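PDB 2PSO: StAR-related lipid transfer protein 13 from Homo sapiens, which acts as a GTPase-activating protein for RhoA, and perhaps for Cdc42, and contributes here its lipid-binding START domain. Local coordinates for residues C55-L63 with H212-N223; L76-P87 with G186-R195. All coordinates share one frame; numbering follows the deposited sequence.

Contact 1: C55-L63 with H212-N223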
loop_
_atom_site.group_PDB
_atom_site.type_symbol
_atom_site.label_atom_id
_atom_site.label_comp_id
_atom_site.label_asym_id
_atom_site.label_seq_id
_atom_site.Cartn_x
_atom_site.Cartn_y
_atom_site.Cartn_z
ATOM N N CYS A 55 -13.778 -1.492 -6.992
ATOM C CA CYS A 55 -13.693 -2.930 -7.236
ATOM C C CYS A 55 -14.432 -3.729 -6.197
ATOM O O CYS A 55 -14.790 -3.221 -5.142
ATOM C CB CYS A 55 -12.255 -3.410 -7.217
ATOM S SG CYS A 55 -11.198 -2.465 -8.268
ATOM N N SER A 56 -14.654 -4.997 -6.525
ATOM C CA SER A 56 -15.191 -5.950 -5.596
ATOM C C SER A 56 -14.030 -6.328 -4.682
ATOM O O SER A 56 -12.889 -6.489 -5.141
ATOM C CB SER A 56 -15.693 -7.172 -6.353
ATOM O OG SER A 56 -16.329 -8.060 -5.457
ATOM N N SER A 57 -14.319 -6.475 -3.394
ATOM C CA SER A 57 -13.271 -6.650 -2.412
ATOM C C SER A 57 -13.785 -7.553 -1.302
ATOM O O SER A 57 -14.935 -7.422 -0.892
ATOM C CB SER A 57 -12.966 -5.286 -1.835
ATOM O OG SER A 57 -11.601 -5.171 -1.543
ATOM N N THR A 58 -12.955 -8.456 -0.791
ATOM C CA THR A 58 -13.430 -9.323 0.292
ATOM C C THR A 58 -13.081 -8.780 1.672
ATOM O O THR A 58 -12.314 -7.813 1.808
ATOM C CB THR A 58 -12.862 -10.750 0.223
ATOM O OG1 THR A 58 -11.462 -10.707 0.523
ATOM C CG2 THR A 58 -13.068 -11.360 -1.139
ATOM N N ASP A 59 -13.674 -9.428 2.683
ATOM C CA ASP A 59 -13.297 -9.259 4.079
ATOM C C ASP A 59 -13.448 -7.790 4.458
ATOM O O ASP A 59 -12.546 -7.170 5.024
ATOM C CB ASP A 59 -11.873 -9.801 4.284
ATOM C CG ASP A 59 -11.423 -9.817 5.743
ATOM O OD1 ASP A 59 -12.251 -9.860 6.698
ATOM O OD2 ASP A 59 -10.188 -9.787 5.915
ATOM N N ASN A 60 -14.599 -7.238 4.087
ATOM C CA ASN A 60 -15.014 -5.908 4.512
ATOM C C ASN A 60 -14.037 -4.771 4.187
ATOM O O ASN A 60 -13.741 -3.956 5.039
ATOM C CB ASN A 60 -15.299 -5.928 6.010
ATOM C CG ASN A 60 -16.686 -5.450 6.336
ATOM O OD1 ASN A 60 -17.113 -4.398 5.870
ATOM N ND2 ASN A 60 -17.408 -6.226 7.138
ATOM N N THR A 61 -13.532 -4.720 2.961
ATOM C CA THR A 61 -12.620 -3.652 2.570
ATOM C C THR A 61 -13.185 -2.879 1.397
ATOM O O THR A 61 -13.939 -3.426 0.611
ATOM C CB THR A 61 -11.289 -4.226 2.112
ATOM O OG1 THR A 61 -11.550 -5.433 1.404
ATOM C CG2 THR A 61 -10.438 -4.569 3.293
ATOM N N ASP A 62 -12.807 -1.610 1.283
ATOM C CA ASP A 62 -13.081 -0.815 0.099
ATOM C C ASP A 62 -11.848 -0.707 -0.795
ATOM O O ASP A 62 -10.872 -0.065 -0.423
ATOM C CB ASP A 62 -13.543 0.575 0.509
ATOM C CG ASP A 62 -15.020 0.605 0.909
ATOM O OD1 ASP A 62 -15.603 -0.461 1.269
ATOM O OD2 ASP A 62 -15.608 1.708 0.863
ATOM N N LEU A 63 -11.900 -1.317 -1.978
ATOM C CA LEU A 63 -10.849 -1.185 -3.003
ATOM C C LEU A 63 -11.253 -0.282 -4.195
ATOM O O LEU A 63 -12.448 -0.153 -4.511
ATOM C CB LEU A 63 -10.537 -2.568 -3.539
ATOM C CG LEU A 63 -9.252 -2.742 -4.321
ATOM C CD1 LEU A 63 -8.158 -2.043 -3.570
ATOM C CD2 LEU A 63 -9.000 -4.240 -4.443
ATOM N N HIS A 212 -5.944 -6.680 -4.537
ATOM C CA HIS A 212 -6.368 -7.603 -3.521
ATOM C C HIS A 212 -5.319 -7.752 -2.437
ATOM O O HIS A 212 -5.656 -7.839 -1.259
ATOM C CB HIS A 212 -6.774 -8.931 -4.164
ATOM C CG HIS A 212 -8.014 -8.804 -4.983
ATOM N ND1 HIS A 212 -7.997 -8.752 -6.361
ATOM C CD2 HIS A 212 -9.303 -8.605 -4.615
ATOM C CE1 HIS A 212 -9.229 -8.576 -6.807
ATOM N NE2 HIS A 212 -10.040 -8.482 -5.768
ATOM N N LEU A 213 -4.054 -7.732 -2.836
ATOM C CA LEU A 213 -2.972 -7.763 -1.897
ATOM C C LEU A 213 -3.010 -6.509 -0.988
ATOM O O LEU A 213 -2.864 -6.616 0.247
ATOM C CB LEU A 213 -1.644 -7.885 -2.640
ATOM C CG LEU A 213 -1.297 -9.208 -3.327
ATOM C CD1 LEU A 213 0.202 -9.299 -3.571
ATOM C CD2 LEU A 213 -1.734 -10.384 -2.491
ATOM N N CYS A 214 -3.236 -5.339 -1.585
ATOM C CA CYS A 214 -3.462 -4.122 -0.802
ATOM C C CYS A 214 -4.640 -4.225 0.182
ATOM O O CYS A 214 -4.527 -3.780 1.326
ATOM C CB CYS A 214 -3.693 -2.909 -1.708
ATOM S SG CYS A 214 -2.314 -2.546 -2.781
ATOM N N ALA A 215 -5.768 -4.778 -0.247
ATOM C CA ALA A 215 -6.945 -4.740 0.610
ATOM C C ALA A 215 -6.725 -5.682 1.797
ATOM O O ALA A 215 -7.313 -5.518 2.878
ATOM C CB ALA A 215 -8.199 -5.125 -0.163
ATOM N N ALA A 216 -5.854 -6.664 1.585
ATOM C CA ALA A 216 -5.601 -7.660 2.604
ATOM C C ALA A 216 -4.554 -7.158 3.594
ATOM O O ALA A 216 -4.463 -7.662 4.714
ATOM C CB ALA A 216 -5.181 -8.992 1.975
ATOM N N GLU A 217 -3.761 -6.174 3.184
ATOM C CA GLU A 217 -2.743 -5.621 4.082
ATOM C C GLU A 217 -3.487 -4.804 5.110
ATOM O O GLU A 217 -3.277 -4.899 6.332
ATOM C CB GLU A 217 -1.752 -4.729 3.332
ATOM C CG GLU A 217 -0.600 -4.282 4.194
ATOM C CD GLU A 217 0.182 -3.112 3.603
ATOM O OE1 GLU A 217 1.371 -3.309 3.224
ATOM O OE2 GLU A 217 -0.388 -1.996 3.525
ATOM N N VAL A 218 -4.422 -4.046 4.576
ATOM C CA VAL A 218 -5.213 -3.143 5.347
ATOM C C VAL A 218 -6.236 -3.889 6.207
ATOM O O VAL A 218 -6.732 -3.361 7.185
ATOM C CB VAL A 218 -5.830 -2.124 4.404
ATOM C CG1 VAL A 218 -7.281 -2.397 4.156
ATOM C CG2 VAL A 218 -5.585 -0.733 4.930
ATOM N N ALA A 219 -6.504 -5.145 5.875
ATOM C CA ALA A 219 -7.442 -5.961 6.654
ATOM C C ALA A 219 -6.693 -6.600 7.805
ATOM O O ALA A 219 -7.245 -6.783 8.889
ATOM C CB ALA A 219 -8.059 -7.021 5.793
ATOM N N ARG A 220 -5.434 -6.948 7.554
ATOM C CA ARG A 220 -4.594 -7.522 8.571
ATOM C C ARG A 220 -4.287 -6.486 9.638
ATOM O O ARG A 220 -4.337 -6.784 10.840
ATOM C CB ARG A 220 -3.318 -8.044 7.966
ATOM C CG ARG A 220 -3.532 -9.325 7.262
ATOM C CD ARG A 220 -2.236 -9.934 6.873
ATOM N NE ARG A 220 -1.357 -8.940 6.286
ATOM C CZ ARG A 220 -0.837 -9.052 5.080
ATOM N NH1 ARG A 220 -1.113 -10.122 4.363
ATOM N NH2 ARG A 220 -0.033 -8.113 4.606
ATOM N N ILE A 221 -4.010 -5.256 9.214
ATOM C CA ILE A 221 -3.790 -4.208 10.188
ATOM C C ILE A 221 -5.003 -4.112 11.081
ATOM O O ILE A 221 -4.872 -4.009 12.307
ATOM C CB ILE A 221 -3.571 -2.875 9.540
ATOM C CG1 ILE A 221 -2.194 -2.867 8.850
ATOM C CG2 ILE A 221 -3.707 -1.783 10.605
ATOM C CD1 ILE A 221 -1.975 -1.724 7.922
ATOM N N ARG A 222 -6.188 -4.187 10.477
ATOM C CA ARG A 222 -7.407 -4.127 11.258
ATOM C C ARG A 222 -7.505 -5.303 12.219
ATOM O O ARG A 222 -7.664 -5.101 13.431
ATOM C CB ARG A 222 -8.618 -4.087 10.354
ATOM C CG ARG A 222 -9.917 -4.049 11.089
ATOM C CD ARG A 222 -11.014 -4.456 10.143
ATOM N NE ARG A 222 -10.761 -5.784 9.593
ATOM C CZ ARG A 222 -11.361 -6.265 8.512
ATOM N NH1 ARG A 222 -12.245 -5.527 7.854
ATOM N NH2 ARG A 222 -11.075 -7.486 8.086
ATOM N N ASN A 223 -7.374 -6.518 11.689
ATOM C CA ASN A 223 -7.435 -7.715 12.515
ATOM C C ASN A 223 -6.491 -7.693 13.706
ATOM O O ASN A 223 -6.804 -8.225 14.764
ATOM C CB ASN A 223 -7.164 -8.964 11.694
ATOM C CG ASN A 223 -8.201 -9.184 10.607
ATOM O OD1 ASN A 223 -9.321 -8.659 10.667
ATOM N ND2 ASN A 223 -7.826 -9.950 9.589
#

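Contact 2: L76-P87 with G186-R195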
loop_
_atom_site.group_PDB
_atom_site.type_symbol
_atom_site.label_atom_id
_atom_site.label_comp_id
_atom_site.label_asym_id
_atom_site.label_seq_id
_atom_site.Cartn_x
_atom_site.Cartn_y
_atom_site.Cartn_z
ATOM N N LEU A 76 -2.603 3.172 -9.698
ATOM C CA LEU A 76 -2.537 3.689 -8.355
ATOM C C LEU A 76 -3.697 3.061 -7.627
ATOM O O LEU A 76 -4.839 3.244 -8.031
ATOM C CB LEU A 76 -2.752 5.190 -8.387
ATOM C CG LEU A 76 -2.583 5.947 -7.079
ATOM C CD1 LEU A 76 -1.140 5.823 -6.606
ATOM C CD2 LEU A 76 -2.952 7.420 -7.270
ATOM N N TRP A 77 -3.433 2.329 -6.557
ATOM C CA TRP A 77 -4.526 1.715 -5.804
ATOM C C TRP A 77 -4.878 2.415 -4.508
ATOM O O TRP A 77 -4.098 3.189 -3.976
ATOM C CB TRP A 77 -4.188 0.294 -5.469
ATOM C CG TRP A 77 -4.016 -0.550 -6.650
ATOM C CD1 TRP A 77 -2.866 -0.768 -7.348
ATOM C CD2 TRP A 77 -5.027 -1.328 -7.284
ATOM N NE1 TRP A 77 -3.098 -1.659 -8.362
ATOM C CE2 TRP A 77 -4.420 -2.015 -8.344
ATOM C CE3 TRP A 77 -6.394 -1.514 -7.051
ATOM C CZ2 TRP A 77 -5.126 -2.868 -9.173
ATOM C CZ3 TRP A 77 -7.097 -2.370 -7.875
ATOM C CH2 TRP A 77 -6.463 -3.033 -8.925
ATOM N N LYS A 78 -6.062 2.100 -3.996
ATOM C CA LYS A 78 -6.581 2.710 -2.786
ATOM C C LYS A 78 -7.443 1.718 -2.039
ATOM O O LYS A 78 -8.541 1.419 -2.487
ATOM C CB LYS A 78 -7.409 3.940 -3.136
ATOM C CG LYS A 78 -8.013 4.635 -1.944
ATOM C CD LYS A 78 -8.499 6.032 -2.298
ATOM C CE LYS A 78 -9.867 6.005 -2.935
ATOM N NZ LYS A 78 -10.927 5.814 -1.904
ATOM N N ALA A 79 -6.955 1.218 -0.905
ATOM C CA ALA A 79 -7.736 0.321 -0.042
ATOM C C ALA A 79 -8.093 0.936 1.315
ATOM O O ALA A 79 -7.344 1.759 1.841
ATOM C CB ALA A 79 -7.024 -0.985 0.152
ATOM N N SER A 80 -9.241 0.529 1.869
ATOM C CA SER A 80 -9.741 1.031 3.161
ATOM C C SER A 80 -10.229 -0.021 4.150
ATOM O O SER A 80 -10.556 -1.146 3.768
ATOM C CB SER A 80 -10.886 1.975 2.931
ATOM O OG SER A 80 -10.370 3.234 2.630
ATOM N N VAL A 81 -10.269 0.366 5.427
ATOM C CA VAL A 81 -10.934 -0.391 6.475
ATOM C C VAL A 81 -11.284 0.550 7.594
ATOM O O VAL A 81 -10.740 1.654 7.691
ATOM C CB VAL A 81 -10.033 -1.431 7.125
ATOM C CG1 VAL A 81 -10.076 -2.765 6.392
ATOM C CG2 VAL A 81 -8.650 -0.895 7.253
ATOM N N GLU A 82 -12.206 0.103 8.442
ATOM C CA GLU A 82 -12.470 0.756 9.707
ATOM C C GLU A 82 -11.707 -0.046 10.765
ATOM O O GLU A 82 -11.832 -1.269 10.839
ATOM C CB GLU A 82 -13.975 0.799 9.991
ATOM C CG GLU A 82 -14.349 1.689 11.185
ATOM C CD GLU A 82 -15.835 1.633 11.578
ATOM O OE1 GLU A 82 -16.696 1.988 10.739
ATOM O OE2 GLU A 82 -16.139 1.253 12.739
ATOM N N VAL A 83 -10.877 0.616 11.563
ATOM C CA VAL A 83 -10.140 -0.125 12.584
ATOM C C VAL A 83 -10.463 0.355 13.986
ATOM O O VAL A 83 -10.584 1.561 14.221
ATOM C CB VAL A 83 -8.612 -0.154 12.320
ATOM C CG1 VAL A 83 -8.197 1.029 11.509
ATOM C CG2 VAL A 83 -7.829 -0.220 13.623
ATOM N N GLU A 84 -10.627 -0.613 14.894
ATOM C CA GLU A 84 -10.994 -0.373 16.303
ATOM C C GLU A 84 -9.849 0.155 17.173
ATOM O O GLU A 84 -9.452 -0.497 18.137
ATOM C CB GLU A 84 -11.524 -1.668 16.939
ATOM C CG GLU A 84 -12.798 -2.234 16.294
ATOM C CD GLU A 84 -13.986 -1.291 16.411
ATOM O OE1 GLU A 84 -14.413 -1.015 17.557
ATOM O OE2 GLU A 84 -14.486 -0.831 15.349
ATOM N N ALA A 85 -9.338 1.333 16.835
ATOM C CA ALA A 85 -8.287 1.984 17.598
ATOM C C ALA A 85 -8.183 3.425 17.093
ATOM O O ALA A 85 -8.406 3.692 15.914
ATOM C CB ALA A 85 -6.960 1.246 17.411
ATOM N N PRO A 86 -7.842 4.365 17.981
ATOM C CA PRO A 86 -7.708 5.769 17.590
ATOM C C PRO A 86 -6.517 5.946 16.643
ATOM O O PRO A 86 -5.633 5.075 16.606
ATOM C CB PRO A 86 -7.428 6.468 18.917
ATOM C CG PRO A 86 -6.905 5.406 19.809
ATOM C CD PRO A 86 -7.535 4.135 19.401
ATOM N N PRO A 87 -6.502 7.039 15.860
ATOM C CA PRO A 87 -5.518 7.211 14.794
ATOM C C PRO A 87 -4.068 7.019 15.179
ATOM O O PRO A 87 -3.411 6.117 14.660
ATOM C CB PRO A 87 -5.781 8.630 14.314
ATOM C CG PRO A 87 -7.268 8.794 14.540
ATOM C CD PRO A 87 -7.475 8.143 15.873
ATOM N N GLY A 186 -13.121 6.598 19.415
ATOM C CA GLY A 186 -11.834 5.887 19.451
ATOM C C GLY A 186 -11.663 4.824 18.372
ATOM O O GLY A 186 -11.087 3.766 18.623
ATOM N N LYS A 187 -12.188 5.094 17.178
ATOM C CA LYS A 187 -11.964 4.223 16.030
ATOM C C LYS A 187 -11.348 5.033 14.886
ATOM O O LYS A 187 -11.314 6.267 14.924
ATOM C CB LYS A 187 -13.273 3.575 15.576
ATOM C CG LYS A 187 -13.792 2.485 16.486
ATOM C CD LYS A 187 -15.288 2.275 16.258
ATOM C CE LYS A 187 -16.001 1.881 17.561
ATOM N NZ LYS A 187 -17.498 1.955 17.486
ATOM N N SER A 188 -10.858 4.345 13.868
ATOM C CA SER A 188 -10.269 5.046 12.741
ATOM C C SER A 188 -10.661 4.453 11.416
ATOM O O SER A 188 -10.872 3.236 11.300
ATOM C CB SER A 188 -8.757 5.009 12.838
ATOM O OG SER A 188 -8.347 5.589 14.049
ATOM N N ARG A 189 -10.737 5.323 10.415
ATOM C CA ARG A 189 -10.785 4.910 9.022
ATOM C C ARG A 189 -9.323 4.888 8.542
ATOM O O ARG A 189 -8.650 5.914 8.547
ATOM C CB ARG A 189 -11.636 5.912 8.219
ATOM C CG ARG A 189 -11.678 5.727 6.696
ATOM C CD ARG A 189 -13.078 5.403 6.160
ATOM N NE ARG A 189 -13.406 3.971 6.208
ATOM C CZ ARG A 189 -13.620 3.202 5.136
ATOM N NH1 ARG A 189 -13.923 1.908 5.284
ATOM N NH2 ARG A 189 -13.540 3.730 3.911
ATOM N N LEU A 190 -8.824 3.721 8.164
ATOM C CA LEU A 190 -7.479 3.627 7.623
ATOM C C LEU A 190 -7.502 3.557 6.106
ATOM O O LEU A 190 -8.187 2.718 5.541
ATOM C CB LEU A 190 -6.804 2.373 8.164
ATOM C CG LEU A 190 -5.449 1.958 7.555
ATOM C CD1 LEU A 190 -4.447 3.025 7.673
ATOM C CD2 LEU A 190 -4.955 0.718 8.256
ATOM N N THR A 191 -6.752 4.411 5.432
ATOM C CA THR A 191 -6.719 4.360 3.974
ATOM C C THR A 191 -5.295 4.321 3.454
ATOM O O THR A 191 -4.504 5.231 3.712
ATOM C CB THR A 191 -7.432 5.559 3.360
ATOM O OG1 THR A 191 -8.834 5.469 3.633
ATOM C CG2 THR A 191 -7.223 5.614 1.858
ATOM N N HIS A 192 -4.960 3.262 2.728
ATOM C CA HIS A 192 -3.679 3.194 2.050
ATOM C C HIS A 192 -3.758 3.408 0.514
ATOM O O HIS A 192 -4.211 2.525 -0.229
ATOM C CB HIS A 192 -3.022 1.865 2.351
ATOM C CG HIS A 192 -1.604 1.796 1.909
ATOM N ND1 HIS A 192 -0.974 0.605 1.607
ATOM C CD2 HIS A 192 -0.685 2.770 1.714
ATOM C CE1 HIS A 192 0.274 0.849 1.237
ATOM N NE2 HIS A 192 0.477 2.156 1.302
ATOM N N ILE A 193 -3.311 4.571 0.046
ATOM C CA ILE A 193 -3.118 4.783 -1.379
ATOM C C ILE A 193 -1.691 4.506 -1.829
ATOM O O ILE A 193 -0.799 5.285 -1.529
ATOM C CB ILE A 193 -3.397 6.235 -1.779
ATOM C CG1 ILE A 193 -4.830 6.621 -1.427
ATOM C CG2 ILE A 193 -3.130 6.430 -3.291
ATOM C CD1 ILE A 193 -5.018 8.104 -1.286
ATOM N N CYS A 194 -1.466 3.442 -2.587
ATOM C CA CYS A 194 -0.128 3.223 -3.103
ATOM C C CYS A 194 -0.003 2.712 -4.553
ATOM O O CYS A 194 -0.981 2.395 -5.222
ATOM C CB CYS A 194 0.599 2.269 -2.202
ATOM S SG CYS A 194 0.060 0.617 -2.530
ATOM N N ARG A 195 1.248 2.620 -4.996
ATOM C CA ARG A 195 1.625 2.353 -6.364
ATOM C C ARG A 195 3.046 1.835 -6.293
ATOM O O ARG A 195 3.997 2.603 -6.179
ATOM C CB ARG A 195 1.613 3.655 -7.170
ATOM C CG ARG A 195 1.831 3.477 -8.686
ATOM C CD ARG A 195 1.867 4.811 -9.467
ATOM N NE ARG A 195 1.618 4.588 -10.889
ATOM C CZ ARG A 195 1.768 5.475 -11.877
ATOM N NH1 ARG A 195 2.189 6.712 -11.651
ATOM N NH2 ARG A 195 1.473 5.109 -13.117
#

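Contact 1: C55-L63 with H212-N223
Ser56 meets the C-terminal helix of the START domain through its backbone: Ser56 O lies 3.5 Å from His212 NE2, oblique to the imidazole. The setting is the helix-grip fold, in which helix 209-223 packs against a curved sheet; residues 55-63 hold the turn between strands 53-55 and 62-66, and Cys55 N bonds to Leu63 O to close its base. Next along the chain, Ser57 OG sits over the methyl of Ala215, 3.7 Å from its CB, while hydrogen-bonding to Thr61 OG1 across the turn.

Asp59 and Asn60 both adopt left-handed backbone conformations, consistent with a tight turn that places Asp59 beside Arg222. CG of Asp59 stands opposite its backbone N (chi1 -174°), and the two side chains run past one another in opposite senses, their carboxylate and guanidinium planes 70° apart. The resulting salt bridge, Asp59 OD1 to Arg222 NH2 at 3.0 Å, is weak as a hydrogen bond. Better directed is Arg222 NH1 to Asp59 O, 3.3 Å with an N-H...O angle of 149°; the donor stands above the carbonyl plane, yet the oxygen lies near the guanidinium plane. Weak bonds from Arg222 NE and NH2 to Asn223 OD1 add a second partner at the guanidinium edge and should restrict its rotation. Asn60 brings its CB and O near Arg222 NH1.

Thr61 turns its CG2 into the helix, 3.3 Å from Ala215 O and 3.9 Å from Val218 CG1, with Val81 of the adjoining strand also against it. Leu63, the last residue, reaches the helix with one methyl: its CD2 hangs over a face of the His212 ring, 3.9 Å from His212 N and 4.4 Å from Ala215 CB.

Contact 2: L76-P87 with G186-R195
From Trp77 opposite Cys194 to Val83 opposite Ser188, the two strands run antiparallel in unbroken register, their axes 4.7 Å apart at closest approach and their directions 155° apart. Hydrogen-bonded pairs flank each non-hydrogen-bonded one; Val83 N to Ser188 O is nearly straight at 169°, whereas Cys194 N to Trp77 O is weak. On one face, Lys78 runs alongside Ile193, with its CG 3.8 Å from Ile193 CG1. Next to them, Ser80 OG and Thr191 OG1 share a hydrogen bond of 2.9 Å.

This pairing lies within the curved sheet of the START helix-grip fold, whose opposite face, with Val81, Leu190 and His192, receives helix 209-223. There Leu190 CB touches both Val81 CG2 and Val83 CG1, 3.9 Å from each.

Back on the Ser80 face, Arg189, bent at chi2 and chi3, lays one guanidinium face over Ser80 CB and Val81 N. Cutting this residue back to an alanine would probably uncover Ser80 CB and Val81 N, over which the guanidinium lies. Ser188, still in its strand, donates through OG to O of Ala85, just past strand 76-83, at 2.7 Å and in the carbonyl plane; Ala85 stands two residues before helix 87-96, whose N-cap position is Pro86.

Contacts 1 and 2 have centres 10 Å apart and belong to one START domain. Along the chain they come in the order 55-63, 76-87, 186-195, 212-223, so both segments of contact 2 fall between those of contact 1. Strand 62-66 is the sheet neighbour of strand 76-83, joined by a probable hydrogen bond from Ser80 N to Asp62 O. Helix 209-223 follows strand 188-196 and folds back across both strands of contact 2: Val218 reaches Val81 and Leu190. Contact 1 thus sets the turn between strands 53-55 and 62-66 against the same helix, beside the strands of contact 2, consistent with relatives in which the lipid site lies between helix and sheet.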